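Local atomic coordinates of Galactose/lactose metabolism regulatory protein GAL80 (Saccharomyces cerevisiae, PDB entry 3BTV), a protein that represses the yeast genes of galactose and lactose metabolism by binding the activator GAL4 and blocking its action when no inducing sugar is present. Residues T76-P79 with S83-S86; Q154-P159 with L405-I410; K165-Q170 with L320-S325; E244-D247 with N251-G254. The protein carries 1 engineered substitution. One frame throughout, in Å; residues are numbered along the deposited sequence.

Interaction 1: residues T76-P79 with S83-S86; sequences TAFP and SFAS
The hydroxyl oxygen of S83 sits against P79, with OG 3.1 Å from P79 CD, and touches F78 CB on the same strand end, while its hydrogen bond goes to the carbonyl oxygen of T80 one turn back. A chi1 of 52° sets OG between the backbone N and the carbonyl carbon, and from there it serves both neighbours; a small serine suits a spot so close to a proline ring. S83 CB lies in the plane of the F78 ring at its edge, 3.7 Å from F78 CD2. The same ring atom also meets the S83-F84 peptide, 3.4 Å from F84 N. F84 follows with its CB 3.8 Å from F78 CB, and its ring turns an edge toward the face of F78 in an offset edge-to-face pair, centroids 6.0 Å apart and planes 88° apart. Both phenylalanines also lean on A54 of strand 50-56, and F84 reaches Y56 beside it. An alanine in place of F78 would take the ring from beneath the F84 edge and would probably open a gap between the helix and the sheet edge. No hydrogen bond joins the two segments, so shape and aromatic packing carry the contact. Strand 76-78, an outermost strand of the parallel sheet, here runs through a short connection into helix 81-86, the strand-to-helix step from which a Rossmann fold is built.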
loop_
_atom_site.group_PDB
_atom_site.type_symbol
_atom_site.label_atom_id
_atom_site.label_comp_id
_atom_site.label_asym_id
_atom_site.label_seq_id
_atom_site.Cartn_x
_atom_site.Cartn_y
_atom_site.Cartn_z
ATOM N N THR B 76 6.297 -45.986 -20.111
ATOM C CA THR B 76 7.111 -46.191 -21.297
ATOM C C THR B 76 7.560 -44.837 -21.828
ATOM O O THR B 76 6.782 -43.885 -21.847
ATOM C CB THR B 76 6.338 -46.961 -22.387
ATOM O OG1 THR B 76 5.122 -46.268 -22.694
ATOM C CG2 THR B 76 5.997 -48.361 -21.902
ATOM N N ALA B 77 8.818 -44.754 -22.251
ATOM C CA ALA B 77 9.395 -43.497 -22.727
ATOM C C ALA B 77 9.158 -43.279 -24.220
ATOM O O ALA B 77 9.807 -43.906 -25.059
ATOM C CB ALA B 77 10.884 -43.446 -22.415
ATOM N N PHE B 78 8.235 -42.379 -24.545
ATOM C CA PHE B 78 7.895 -42.106 -25.941
ATOM C C PHE B 78 8.964 -41.273 -26.636
ATOM O O PHE B 78 9.581 -40.404 -26.019
ATOM C CB PHE B 78 6.521 -41.440 -26.048
ATOM C CG PHE B 78 5.381 -42.359 -25.708
ATOM C CD1 PHE B 78 5.193 -42.802 -24.407
ATOM C CD2 PHE B 78 4.503 -42.789 -26.690
ATOM C CE1 PHE B 78 4.149 -43.654 -24.091
ATOM C CE2 PHE B 78 3.457 -43.641 -26.381
ATOM C CZ PHE B 78 3.280 -44.074 -25.081
ATOM N N PRO B 79 9.183 -41.547 -27.933
ATOM C CA PRO B 79 10.249 -40.950 -28.742
ATOM C C PRO B 79 9.888 -39.554 -29.218
ATOM O O PRO B 79 10.732 -38.656 -29.211
ATOM C CB PRO B 79 10.334 -41.886 -29.962
ATOM C CG PRO B 79 9.372 -43.023 -29.691
ATOM C CD PRO B 79 8.381 -42.498 -28.716
ATOM N N SER B 83 3.861 -39.425 -30.785
ATOM C CA SER B 83 3.607 -40.730 -30.191
ATOM C C SER B 83 3.056 -40.564 -28.776
ATOM O O SER B 83 2.021 -41.135 -28.429
ATOM C CB SER B 83 4.887 -41.565 -30.172
ATOM O OG SER B 83 5.955 -40.844 -29.578
ATOM N N PHE B 84 3.748 -39.769 -27.967
ATOM C CA PHE B 84 3.309 -39.482 -26.602
ATOM C C PHE B 84 1.838 -39.061 -26.555
ATOM O O PHE B 84 1.029 -39.672 -25.854
ATOM C CB PHE B 84 4.200 -38.399 -25.972
ATOM C CG PHE B 84 3.825 -38.033 -24.553
ATOM C CD1 PHE B 84 4.272 -38.796 -23.480
ATOM C CD2 PHE B 84 3.042 -36.917 -24.294
ATOM C CE1 PHE B 84 3.939 -38.462 -22.180
ATOM C CE2 PHE B 84 2.701 -36.565 -22.982
ATOM C CZ PHE B 84 3.151 -37.338 -21.922
ATOM N N ALA B 85 1.497 -38.023 -27.315
ATOM C CA ALA B 85 0.159 -37.432 -27.268
ATOM C C ALA B 85 -0.918 -38.340 -27.857
ATOM O O ALA B 85 -2.084 -38.265 -27.462
ATOM C CB ALA B 85 0.151 -36.081 -27.972
ATOM N N SER B 86 -0.524 -39.187 -28.805
ATOM C CA SER B 86 -1.457 -40.076 -29.480
ATOM C C SER B 86 -1.797 -41.289 -28.626
ATOM O O SER B 86 -2.914 -41.802 -28.681
ATOM C CB SER B 86 -0.883 -40.528 -30.823
ATOM O OG SER B 86 -0.644 -39.415 -31.669
#

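Interaction 2: residues Q154-P159 with L405-I410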
loop_
_atom_site.group_PDB
_atom_site.type_symbol
_atom_site.label_atom_id
_atom_site.label_comp_id
_atom_site.label_asym_id
_atom_site.label_seq_id
_atom_site.Cartn_x
_atom_site.Cartn_y
_atom_site.Cartn_z
ATOM N N GLN B 154 -1.888 -23.833 -6.975
ATOM C CA GLN B 154 -1.975 -24.707 -5.808
ATOM C C GLN B 154 -2.117 -23.947 -4.501
ATOM O O GLN B 154 -2.309 -24.555 -3.442
ATOM C CB GLN B 154 -0.768 -25.644 -5.744
ATOM C CG GLN B 154 0.474 -25.000 -5.170
ATOM C CD GLN B 154 1.118 -24.028 -6.126
ATOM O OE1 GLN B 154 1.126 -24.247 -7.336
ATOM N NE2 GLN B 154 1.666 -22.944 -5.589
ATOM N N GLY B 155 -2.026 -22.619 -4.574
ATOM C CA GLY B 155 -2.235 -21.772 -3.414
ATOM C C GLY B 155 -3.672 -21.890 -2.929
ATOM O O GLY B 155 -3.970 -21.758 -1.735
ATOM N N ARG B 156 -4.576 -22.132 -3.867
ATOM C CA ARG B 156 -5.980 -22.312 -3.531
ATOM C C ARG B 156 -6.190 -23.557 -2.661
ATOM O O ARG B 156 -7.271 -23.749 -2.107
ATOM C CB ARG B 156 -6.823 -22.424 -4.806
ATOM C CG ARG B 156 -6.832 -21.173 -5.673
ATOM C CD ARG B 156 -7.740 -21.346 -6.899
ATOM N NE ARG B 156 -8.090 -20.045 -7.463
ATOM C CZ ARG B 156 -9.252 -19.763 -8.042
ATOM N NH1 ARG B 156 -10.191 -20.692 -8.129
ATOM N NH2 ARG B 156 -9.485 -18.543 -8.511
ATOM N N LYS B 157 -5.162 -24.403 -2.562
ATOM C CA LYS B 157 -5.238 -25.662 -1.810
ATOM C C LYS B 157 -4.449 -25.614 -0.507
ATOM O O LYS B 157 -4.358 -26.608 0.205
ATOM C CB LYS B 157 -4.708 -26.837 -2.648
ATOM C CG LYS B 157 -5.624 -27.276 -3.771
ATOM C CD LYS B 157 -7.031 -27.613 -3.279
ATOM C CE LYS B 157 -7.991 -27.700 -4.462
ATOM N NZ LYS B 157 -9.432 -27.726 -4.084
ATOM N N SER B 158 -3.851 -24.473 -0.207
ATOM C CA SER B 158 -3.156 -24.314 1.067
ATOM C C SER B 158 -4.146 -24.415 2.227
ATOM O O SER B 158 -5.272 -23.931 2.136
ATOM C CB SER B 158 -2.446 -22.966 1.132
ATOM O OG SER B 158 -2.174 -22.600 2.481
ATOM N N PRO B 159 -3.723 -25.041 3.332
ATOM C CA PRO B 159 -4.632 -25.168 4.474
ATOM C C PRO B 159 -4.892 -23.790 5.078
ATOM O O PRO B 159 -5.976 -23.532 5.593
ATOM C CB PRO B 159 -3.846 -26.048 5.461
ATOM C CG PRO B 159 -2.744 -26.677 4.645
ATOM C CD PRO B 159 -2.420 -25.678 3.580
ATOM N N LEU B 405 -8.018 -24.134 -16.554
ATOM C CA LEU B 405 -7.438 -23.184 -17.494
ATOM C C LEU B 405 -8.285 -21.909 -17.646
ATOM O O LEU B 405 -7.771 -20.859 -18.035
ATOM C CB LEU B 405 -7.201 -23.855 -18.850
ATOM C CG LEU B 405 -5.771 -24.342 -19.117
ATOM C CD1 LEU B 405 -5.087 -24.885 -17.858
ATOM C CD2 LEU B 405 -5.760 -25.375 -20.234
ATOM N N MET B 406 -9.577 -21.990 -17.334
ATOM C CA MET B 406 -10.397 -20.785 -17.356
ATOM C C MET B 406 -10.021 -19.851 -16.205
ATOM O O MET B 406 -9.970 -18.632 -16.364
ATOM C CB MET B 406 -11.880 -21.120 -17.275
ATOM C CG MET B 406 -12.741 -19.870 -17.187
ATOM S SD MET B 406 -12.424 -18.765 -18.583
ATOM C CE MET B 406 -13.276 -19.591 -19.890
ATOM N N ASP B 407 -9.779 -20.425 -15.035
ATOM C CA ASP B 407 -9.285 -19.642 -13.908
ATOM C C ASP B 407 -7.938 -19.026 -14.278
ATOM O O ASP B 407 -7.667 -17.874 -13.967
ATOM C CB ASP B 407 -9.173 -20.513 -12.657
ATOM C CG ASP B 407 -10.528 -21.009 -12.170
ATOM O OD1 ASP B 407 -11.361 -20.174 -11.760
ATOM O OD2 ASP B 407 -10.765 -22.239 -12.199
ATOM N N ALA B 408 -7.096 -19.797 -14.955
ATOM C CA ALA B 408 -5.819 -19.278 -15.448
ATOM C C ALA B 408 -6.039 -18.111 -16.405
ATOM O O ALA B 408 -5.379 -17.080 -16.306
ATOM C CB ALA B 408 -5.020 -20.384 -16.150
ATOM N N LEU B 409 -6.971 -18.283 -17.336
ATOM C CA LEU B 409 -7.226 -17.273 -18.364
ATOM C C LEU B 409 -7.650 -15.945 -17.731
ATOM O O LEU B 409 -7.117 -14.886 -18.056
ATOM C CB LEU B 409 -8.290 -17.785 -19.336
ATOM C CG LEU B 409 -8.592 -16.922 -20.559
ATOM C CD1 LEU B 409 -7.326 -16.692 -21.361
ATOM C CD2 LEU B 409 -9.667 -17.596 -21.403
ATOM N N ILE B 410 -8.588 -16.015 -16.796
ATOM C CA ILE B 410 -9.051 -14.832 -16.090
ATOM C C ILE B 410 -7.886 -14.128 -15.370
ATOM O O ILE B 410 -7.771 -12.902 -15.389
ATOM C CB ILE B 410 -10.172 -15.208 -15.105
ATOM C CG1 ILE B 410 -11.431 -15.617 -15.878
ATOM C CG2 ILE B 410 -10.439 -14.066 -14.111
ATOM C CD1 ILE B 410 -12.416 -16.436 -15.055
HETATM O O HOH W 1 -11.352 -17.692 -10.828
#
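R156 stretches its guanidinium toward the carboxylate of D407, and the two groups cross obliquely, their planes 49° apart. The closest pair, R156 NH1 and D407 OD1 at 3.8 Å, makes a long salt bridge: the oxygen lies well out of the guanidinium plane, so charge alone acts and no N-H is aimed at it. A water supplies the directed link, accepting from R156 NH2 at 3.1 Å and donating to D407 OD1 at 2.7 Å. The arm gets there because it is fully extended from CG to NE (chi2 -178°), a length that arginine has and shorter residues lack. Its other N-H groups are spoken for, NE by a salt bridge to D219 and NH1 by a hydrogen bond to Q395 OE1, which holds the guanidinium fixed between two acidic residues and probably helps it to stay charged although buried. The contact ties the 3-10 turn that follows strand 148-152, the last strand of the Rossmann sheet, to the first turn of helix 405-424, near the centre of the chain. On that helix D407 has CG beside its own backbone N (chi1 -65°), and OD2 receives the backbone N-H of T404, just ahead of the helix, and that of Q395. OD1 takes in G396 N besides the water, so a short aspartate accepts the backbone N-H groups of T404, Q395 and G396.

Interaction 3: residues K165-Q170 with L320-S325; sequences KELISQ and LVLYYS
Helix 159-169 packs across a face of the large mixed sheet of the C-terminal domain, and near the helix end L167 meets L320 and L322 of strand 319-324. The two strand leucines lie two residues apart, so both point to the helix side of the strand, whereas V321 and Y323 turn to its other side. L167 CD1 does the touching: it lies 4.4 Å from L320 CD2 and is modelled against L322 CD1 so closely that the exact spacing of that pair is doubtful. The L167 and L322 side chains approach at a slant. L167 CG stands anti to the carbonyl carbon (chi1 -70°), which carries the branched end out from the helix toward the sheet. L320 also packs against R163 and Y160, one and two turns earlier than L167, and L322 against Y172 just after the helix. The last turn is closed by E166 O, which accepts Q170 N at 2.9 Å and S169 OG at 3.0 Å, both from the same face of its carbonyl plane; serine's short hydroxyl can reach back to a carbonyl three residues earlier. K165 hydrogen-bonds through NZ to the carbonyl oxygens of F397 and Y223, with cation-pi contacts to Y223 and F399. Since the two segments share only leucine side-chain carbons, with no hydrogen bond or charge between them, the contact draws on burial of apolar surface and imposes little direction.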
loop_
_atom_site.group_PDB
_atom_site.type_symbol
_atom_site.label_atom_id
_atom_site.label_comp_id
_atom_site.label_asym_id
_atom_site.label_seq_id
_atom_site.Cartn_x
_atom_site.Cartn_y
_atom_site.Cartn_z
ATOM N N LYS B 165 -10.500 -18.497 3.970
ATOM C CA LYS B 165 -11.692 -18.428 3.125
ATOM C C LYS B 165 -12.932 -18.835 3.926
ATOM O O LYS B 165 -13.987 -18.207 3.820
ATOM C CB LYS B 165 -11.553 -19.355 1.919
ATOM C CG LYS B 165 -12.719 -19.263 0.897
ATOM C CD LYS B 165 -12.385 -20.092 -0.355
ATOM C CE LYS B 165 -13.570 -20.256 -1.304
ATOM N NZ LYS B 165 -14.123 -18.976 -1.788
ATOM N N GLU B 166 -12.795 -19.901 4.717
ATOM C CA GLU B 166 -13.908 -20.410 5.516
ATOM C C GLU B 166 -14.347 -19.358 6.520
ATOM O O GLU B 166 -15.533 -19.058 6.622
ATOM C CB GLU B 166 -13.531 -21.710 6.239
ATOM C CG GLU B 166 -13.395 -22.904 5.301
ATOM C CD GLU B 166 -12.842 -24.150 5.982
ATOM O OE1 GLU B 166 -12.538 -24.092 7.194
ATOM O OE2 GLU B 166 -12.702 -25.187 5.297
ATOM N N LEU B 167 -13.382 -18.783 7.241
ATOM C CA LEU B 167 -13.691 -17.765 8.239
ATOM C C LEU B 167 -14.398 -16.566 7.607
ATOM O O LEU B 167 -15.416 -16.070 8.105
ATOM C CB LEU B 167 -12.420 -17.350 8.979
ATOM C CG LEU B 167 -11.915 -18.483 9.890
ATOM C CD1 LEU B 167 -10.482 -18.282 10.355
ATOM C CD2 LEU B 167 -12.860 -18.701 11.098
ATOM N N ILE B 168 -13.854 -16.097 6.501
ATOM C CA ILE B 168 -14.454 -14.973 5.813
ATOM C C ILE B 168 -15.865 -15.293 5.345
ATOM O O ILE B 168 -16.783 -14.518 5.591
ATOM C CB ILE B 168 -13.610 -14.536 4.628
ATOM C CG1 ILE B 168 -12.279 -13.983 5.144
ATOM C CG2 ILE B 168 -14.361 -13.502 3.791
ATOM C CD1 ILE B 168 -11.238 -13.784 4.046
ATOM N N SER B 169 -16.029 -16.429 4.675
ATOM C CA SER B 169 -17.326 -16.790 4.121
ATOM C C SER B 169 -18.361 -16.980 5.228
ATOM O O SER B 169 -19.536 -16.702 5.029
ATOM C CB SER B 169 -17.224 -18.054 3.261
ATOM O OG SER B 169 -17.081 -19.203 4.075
ATOM N N GLN B 170 -17.925 -17.420 6.406
ATOM C CA GLN B 170 -18.870 -17.650 7.512
ATOM C C GLN B 170 -19.150 -16.436 8.378
ATOM O O GLN B 170 -19.810 -16.551 9.408
ATOM C CB GLN B 170 -18.378 -18.790 8.393
ATOM C CG GLN B 170 -18.378 -20.101 7.665
ATOM C CD GLN B 170 -17.919 -21.226 8.547
ATOM O OE1 GLN B 170 -17.222 -21.005 9.542
ATOM N NE2 GLN B 170 -18.298 -22.444 8.191
ATOM N N LEU B 320 -1.479 -18.097 9.884
ATOM C CA LEU B 320 -2.758 -17.368 9.881
ATOM C C LEU B 320 -3.128 -16.893 11.292
ATOM O O LEU B 320 -3.163 -17.680 12.255
ATOM C CB LEU B 320 -3.889 -18.230 9.310
ATOM C CG LEU B 320 -5.336 -17.712 9.448
ATOM C CD1 LEU B 320 -5.564 -16.447 8.639
ATOM C CD2 LEU B 320 -6.308 -18.779 9.006
ATOM N N VAL B 321 -3.403 -15.605 11.405
ATOM C CA VAL B 321 -3.740 -14.995 12.684
ATOM C C VAL B 321 -5.065 -14.237 12.612
ATOM O O VAL B 321 -5.308 -13.484 11.670
ATOM C CB VAL B 321 -2.647 -14.005 13.127
ATOM C CG1 VAL B 321 -2.902 -13.557 14.552
ATOM C CG2 VAL B 321 -1.253 -14.651 13.030
ATOM N N LEU B 322 -5.899 -14.418 13.630
ATOM C CA LEU B 322 -7.156 -13.697 13.762
ATOM C C LEU B 322 -7.157 -12.917 15.051
ATOM O O LEU B 322 -6.795 -13.452 16.109
ATOM C CB LEU B 322 -8.329 -14.672 13.810
ATOM C CG LEU B 322 -8.853 -15.209 12.492
ATOM C CD1 LEU B 322 -9.745 -16.385 12.801
ATOM C CD2 LEU B 322 -9.620 -14.109 11.763
ATOM N N TYR B 323 -7.629 -11.677 14.966
ATOM C CA TYR B 323 -7.585 -10.742 16.089
ATOM C C TYR B 323 -8.940 -10.121 16.302
ATOM O O TYR B 323 -9.554 -9.606 15.354
ATOM C CB TYR B 323 -6.660 -9.566 15.809
ATOM C CG TYR B 323 -5.285 -9.859 15.287
ATOM C CD1 TYR B 323 -4.189 -9.833 16.138
ATOM C CD2 TYR B 323 -5.064 -10.075 13.933
ATOM C CE1 TYR B 323 -2.915 -10.054 15.670
ATOM C CE2 TYR B 323 -3.788 -10.281 13.448
ATOM C CZ TYR B 323 -2.717 -10.275 14.326
ATOM O OH TYR B 323 -1.440 -10.508 13.871
ATOM N N TYR B 324 -9.372 -10.120 17.555
ATOM C CA TYR B 324 -10.616 -9.494 17.972
ATOM C C TYR B 324 -10.340 -8.535 19.125
ATOM O O TYR B 324 -9.426 -8.764 19.924
ATOM C CB TYR B 324 -11.614 -10.556 18.443
ATOM C CG TYR B 324 -12.741 -9.961 19.259
ATOM C CD1 TYR B 324 -13.852 -9.396 18.644
ATOM C CD2 TYR B 324 -12.682 -9.936 20.646
ATOM C CE1 TYR B 324 -14.878 -8.838 19.390
ATOM C CE2 TYR B 324 -13.701 -9.380 21.398
ATOM C CZ TYR B 324 -14.796 -8.835 20.768
ATOM O OH TYR B 324 -15.807 -8.284 21.525
ATOM N N SER B 325 -11.138 -7.476 19.234
ATOM C CA SER B 325 -11.002 -6.552 20.360
ATOM C C SER B 325 -12.331 -6.062 20.935
ATOM O O SER B 325 -13.337 -5.987 20.230
ATOM C CB SER B 325 -10.128 -5.362 19.970
ATOM O OG SER B 325 -10.711 -4.629 18.907
#

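Interaction 4: residues E244-D247 with N251-G254; sequences ELID and NRLG
D247 OD1 accepts the backbone N-H of N251 at 2.7 Å, meeting it on the syn side and 34° out of the carboxylate plane. The same two residues are joined by the main-chain bond from D247 N to N251 O, 2.8 Å long. A chi1 of 67° places the carboxylate between backbone N and carbonyl carbon, turned toward the neighbouring strand, and a weak bond from G250 N adds a second donor to OD1. Further along, L253 N donates to L245 O at 2.9 Å, and between these bonds I246 and R252 form an antiparallel non-hydrogen-bonded pair: together they make a beta hairpin. On the face carrying I246 and R252, I246 CG2 rests against R252 CG, while E244 CG lies over one face of the R252 guanidinium, 3.6 Å from NH1. On the other face L253 CD1 packs on L245 CB at 4.0 Å and L253 CD2 on D247 CB. With an asparagine at D247 the carboxylate charge would go, and the N-H groups of N251 and G250 would probably be held less firmly. Outward from here, R252 NE pairs with E191 of strand 191-193 and E244 OE2 with R256 of strand 255-258, so each charged end has its own partner on a flanking strand. E244 and R252 themselves stay beyond salt-bridge reach, so their attraction is diffuse, and the hairpin depends chiefly on directed backbone bonds and the aspartate that closes its turn.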
loop_
_atom_site.group_PDB
_atom_site.type_symbol
_atom_site.label_atom_id
_atom_site.label_comp_id
_atom_site.label_asym_id
_atom_site.label_seq_id
_atom_site.Cartn_x
_atom_site.Cartn_y
_atom_site.Cartn_z
ATOM N N GLU B 244 23.680 -7.419 -9.926
ATOM C CA GLU B 244 25.009 -7.904 -9.572
ATOM C C GLU B 244 24.966 -9.403 -9.395
ATOM O O GLU B 244 24.158 -9.921 -8.624
ATOM C CB GLU B 244 25.462 -7.272 -8.260
ATOM C CG GLU B 244 25.632 -5.766 -8.327
ATOM C CD GLU B 244 26.982 -5.371 -8.906
ATOM O OE1 GLU B 244 27.788 -6.276 -9.213
ATOM O OE2 GLU B 244 27.238 -4.152 -9.048
ATOM N N LEU B 245 25.836 -10.104 -10.114
ATOM C CA LEU B 245 25.968 -11.545 -9.947
ATOM C C LEU B 245 26.514 -11.872 -8.551
ATOM O O LEU B 245 27.425 -11.202 -8.066
ATOM C CB LEU B 245 26.884 -12.117 -11.034
ATOM C CG LEU B 245 26.300 -12.211 -12.446
ATOM C CD1 LEU B 245 27.352 -12.676 -13.442
ATOM C CD2 LEU B 245 25.110 -13.167 -12.450
ATOM N N ILE B 246 25.950 -12.889 -7.905
ATOM C CA ILE B 246 26.462 -13.363 -6.618
ATOM C C ILE B 246 26.760 -14.873 -6.648
ATOM O O ILE B 246 26.211 -15.610 -7.478
ATOM C CB ILE B 246 25.485 -13.059 -5.452
ATOM C CG1 ILE B 246 24.080 -13.581 -5.770
ATOM C CG2 ILE B 246 25.444 -11.574 -5.161
ATOM C CD1 ILE B 246 23.180 -13.733 -4.549
ATOM N N ASP B 247 27.630 -15.326 -5.745
ATOM C CA ASP B 247 27.946 -16.749 -5.628
ATOM C C ASP B 247 27.043 -17.429 -4.605
ATOM O O ASP B 247 26.166 -16.790 -4.004
ATOM C CB ASP B 247 29.417 -16.961 -5.258
ATOM C CG ASP B 247 29.750 -16.468 -3.858
ATOM O OD1 ASP B 247 28.834 -16.023 -3.131
ATOM O OD2 ASP B 247 30.940 -16.527 -3.483
ATOM N N ASN B 251 28.191 -13.778 -1.848
ATOM C CA ASN B 251 29.142 -12.724 -2.186
ATOM C C ASN B 251 29.078 -12.339 -3.656
ATOM O O ASN B 251 28.853 -13.190 -4.518
ATOM C CB ASN B 251 30.557 -13.160 -1.815
ATOM C CG ASN B 251 30.694 -13.470 -0.338
ATOM O OD1 ASN B 251 30.448 -12.610 0.512
ATOM N ND2 ASN B 251 31.079 -14.703 -0.024
ATOM N N ARG B 252 29.282 -11.055 -3.938
ATOM C CA ARG B 252 29.223 -10.555 -5.309
ATOM C C ARG B 252 30.432 -11.009 -6.108
ATOM O O ARG B 252 31.516 -11.189 -5.554
ATOM C CB ARG B 252 29.085 -9.029 -5.329
ATOM C CG ARG B 252 27.802 -8.545 -4.643
ATOM C CD ARG B 252 27.455 -7.092 -4.958
ATOM N NE ARG B 252 26.165 -6.731 -4.367
ATOM C CZ ARG B 252 25.627 -5.515 -4.403
ATOM N NH1 ARG B 252 26.263 -4.525 -5.012
ATOM N NH2 ARG B 252 24.446 -5.290 -3.831
ATOM N N LEU B 253 30.240 -11.200 -7.410
ATOM C CA LEU B 253 31.302 -11.705 -8.279
ATOM C C LEU B 253 31.956 -10.590 -9.089
ATOM O O LEU B 253 32.866 -10.840 -9.877
ATOM C CB LEU B 253 30.761 -12.785 -9.225
ATOM C CG LEU B 253 30.128 -14.019 -8.574
ATOM C CD1 LEU B 253 29.394 -14.855 -9.607
ATOM C CD2 LEU B 253 31.181 -14.850 -7.859
ATOM N N GLY B 254 31.493 -9.361 -8.890
ATOM C CA GLY B 254 32.013 -8.229 -9.638
ATOM C C GLY B 254 31.643 -8.275 -11.110
ATOM O O GLY B 254 32.435 -7.903 -11.974
#

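Interactions 1 and 4 are local, each joining pieces separated by three residues, whereas interactions 2 and 3 bring together parts far apart in sequence. Interaction 2 is the central one, buried and ionic, and its 3-10 turn leads directly into the helix used by interaction 3; the nearest atoms of these two are about 6 Å apart. Interaction 3 is buried too but purely apolar, as befits a helix laid on a sheet. Interaction 1 lies at the Rossmann sheet's edge, about 48 Å between centres from interaction 3, and relies on aromatic packing. Interaction 4 is the surface contact, where backbone hydrogen bonds do most of the work.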